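Local coordinates for phosphate-specific transport system accessory protein PhoU homolog (Pseudomonas aeruginosa, PDB 4Q25) that probably plays a role in regulating phosphate uptake, as a homodimeric helix-bundle protein and negative regulator of the Pho regulon, at residues Arg88-Ser92 with Leu214-Val219. Sequence-based numbering, arbitrary orientation.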
loop_
_atom_site.group_PDB
_atom_site.type_symbol
_atom_site.label_atom_id
_atom_site.label_comp_id
_atom_site.label_asym_id
_atom_site.label_seq_id
_atom_site.Cartn_x
_atom_site.Cartn_y
_atom_site.Cartn_z
ATOM N N ARG A 88 -13.035 13.288 -14.854
ATOM C CA ARG A 88 -13.063 11.959 -14.309
ATOM C C ARG A 88 -11.859 11.164 -14.820
ATOM O O ARG A 88 -11.282 10.385 -14.115
ATOM C CB ARG A 88 -14.383 11.285 -14.640
ATOM C CG ARG A 88 -15.576 11.902 -13.947
ATOM C CD ARG A 88 -16.701 10.917 -13.753
ATOM N NE ARG A 88 -17.067 10.254 -14.984
ATOM C CZ ARG A 88 -17.872 10.779 -15.877
ATOM N NH1 ARG A 88 -18.361 11.973 -15.675
ATOM N NH2 ARG A 88 -18.161 10.133 -16.976
ATOM N N LEU A 89 -11.485 11.387 -16.056
ATOM C CA LEU A 89 -10.375 10.662 -16.668
ATOM C C LEU A 89 -9.013 10.999 -16.057
ATOM O O LEU A 89 -8.250 10.105 -15.729
ATOM C CB LEU A 89 -10.325 10.896 -18.176
ATOM C CG LEU A 89 -9.192 10.192 -18.934
ATOM C CD1 LEU A 89 -9.387 8.677 -18.989
ATOM C CD2 LEU A 89 -9.082 10.753 -20.333
ATOM N N ILE A 90 -8.700 12.284 -15.950
ATOM C CA ILE A 90 -7.482 12.737 -15.281
ATOM C C ILE A 90 -7.417 12.201 -13.845
ATOM O O ILE A 90 -6.374 11.752 -13.380
ATOM C CB ILE A 90 -7.419 14.267 -15.206
ATOM C CG1 ILE A 90 -7.380 14.878 -16.603
ATOM C CG2 ILE A 90 -6.216 14.735 -14.387
ATOM C CD1 ILE A 90 -6.098 14.600 -17.344
ATOM N N ILE A 91 -8.534 12.262 -13.141
ATOM C CA ILE A 91 -8.585 11.767 -11.782
ATOM C C ILE A 91 -8.356 10.258 -11.723
ATOM O O ILE A 91 -7.712 9.777 -10.808
ATOM C CB ILE A 91 -9.914 12.140 -11.109
ATOM C CG1 ILE A 91 -9.926 13.659 -10.839
ATOM C CG2 ILE A 91 -10.134 11.353 -9.814
ATOM C CD1 ILE A 91 -11.189 14.171 -10.167
ATOM N N SER A 92 -8.914 9.526 -12.676
ATOM C CA SER A 92 -8.741 8.086 -12.745
ATOM C C SER A 92 -7.300 7.761 -13.070
ATOM O O SER A 92 -6.766 6.766 -12.605
ATOM C CB SER A 92 -9.661 7.477 -13.808
ATOM O OG SER A 92 -10.983 7.435 -13.301
ATOM N N LEU A 214 -12.013 2.451 -10.523
ATOM C CA LEU A 214 -11.796 3.780 -11.077
ATOM C C LEU A 214 -12.350 3.861 -12.495
ATOM O O LEU A 214 -12.830 4.913 -12.914
ATOM C CB LEU A 214 -10.312 4.148 -11.068
ATOM C CG LEU A 214 -9.712 4.373 -9.679
ATOM C CD1 LEU A 214 -8.194 4.381 -9.708
ATOM C CD2 LEU A 214 -10.199 5.671 -9.081
ATOM N N VAL A 215 -12.270 2.756 -13.228
ATOM C CA VAL A 215 -12.797 2.691 -14.594
ATOM C C VAL A 215 -14.328 2.730 -14.568
ATOM O O VAL A 215 -14.963 3.273 -15.464
ATOM C CB VAL A 215 -12.287 1.442 -15.354
ATOM C CG1 VAL A 215 -12.947 1.319 -16.730
ATOM C CG2 VAL A 215 -10.770 1.515 -15.529
ATOM N N ILE A 216 -14.904 2.166 -13.522
ATOM C CA ILE A 216 -16.341 2.205 -13.339
ATOM C C ILE A 216 -16.769 3.657 -13.138
ATOM O O ILE A 216 -17.638 4.173 -13.856
ATOM C CB ILE A 216 -16.756 1.330 -12.141
ATOM C CG1 ILE A 216 -16.713 -0.145 -12.554
ATOM C CG2 ILE A 216 -18.143 1.697 -11.659
ATOM C CD1 ILE A 216 -16.812 -1.119 -11.404
ATOM N N TYR A 217 -16.144 4.302 -12.156
ATOM C CA TYR A 217 -16.392 5.705 -11.841
ATOM C C TYR A 217 -16.218 6.564 -13.080
ATOM O O TYR A 217 -17.053 7.396 -13.370
ATOM C CB TYR A 217 -15.473 6.163 -10.684
ATOM C CG TYR A 217 -15.152 7.634 -10.646
ATOM C CD1 TYR A 217 -15.977 8.536 -9.975
ATOM C CD2 TYR A 217 -14.013 8.128 -11.277
ATOM C CE1 TYR A 217 -15.674 9.889 -9.939
ATOM C CE2 TYR A 217 -13.702 9.476 -11.248
ATOM C CZ TYR A 217 -14.529 10.351 -10.580
ATOM O OH TYR A 217 -14.212 11.688 -10.570
ATOM N N LEU A 218 -15.143 6.335 -13.810
ATOM C CA LEU A 218 -14.892 7.007 -15.073
ATOM C C LEU A 218 -16.075 6.861 -16.032
ATOM O O LEU A 218 -16.545 7.860 -16.601
ATOM C CB LEU A 218 -13.631 6.432 -15.719
ATOM C CG LEU A 218 -12.934 7.106 -16.901
ATOM C CD1 LEU A 218 -11.753 6.252 -17.335
ATOM C CD2 LEU A 218 -13.844 7.326 -18.099
ATOM N N VAL A 219 -16.557 5.629 -16.214
ATOM C CA VAL A 219 -17.557 5.352 -17.243
ATOM C C VAL A 219 -18.964 5.679 -16.744
ATOM O O VAL A 219 -19.600 6.567 -17.284
ATOM C CB VAL A 219 -17.447 3.907 -17.781
ATOM C CG1 VAL A 219 -18.638 3.545 -18.663
ATOM C CG2 VAL A 219 -16.155 3.740 -18.574
#
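R88 grips the backbone carbonyl of L218 side-on, NE at 2.9 Å and NH2 at 2.8 Å from that one O atom. The oxygen lies in the guanidinium plane, and both donors come from the same face of the carbonyl plane. NH2 approaches more nearly head-on (N-H...O 148°), whereas NE stands well above that plane (143°). A turn at chi3 (-52°) swings the guanidinium to this carbonyl, near the C-terminal end of helix 188-220. The same chain crosses Y217: R88 CD sits 4.1 Å from the ring centroid, a CH-pi contact over one face, and the guanidinium stands nearly perpendicular to the ring. At the ring edge lies S92 OG, 3.1 Å from both R88 O and L214 O. Its single proton can serve either acceptor, and each carbonyl also takes a helical bond, from S92 N and L218 N respectively. L89 CD1 meets L218 CD1 at 3.8 Å, while V74 of the second subunit packs on I91 and Y217. Segments 88-92 and 214-219 run antiparallel, their axes 9.2 Å apart, joining two helices of the PhoU bundle through the two definite R88 bonds and this packing. A positive guanidinium here would probably offset the partial negative charge at the helix C-terminus.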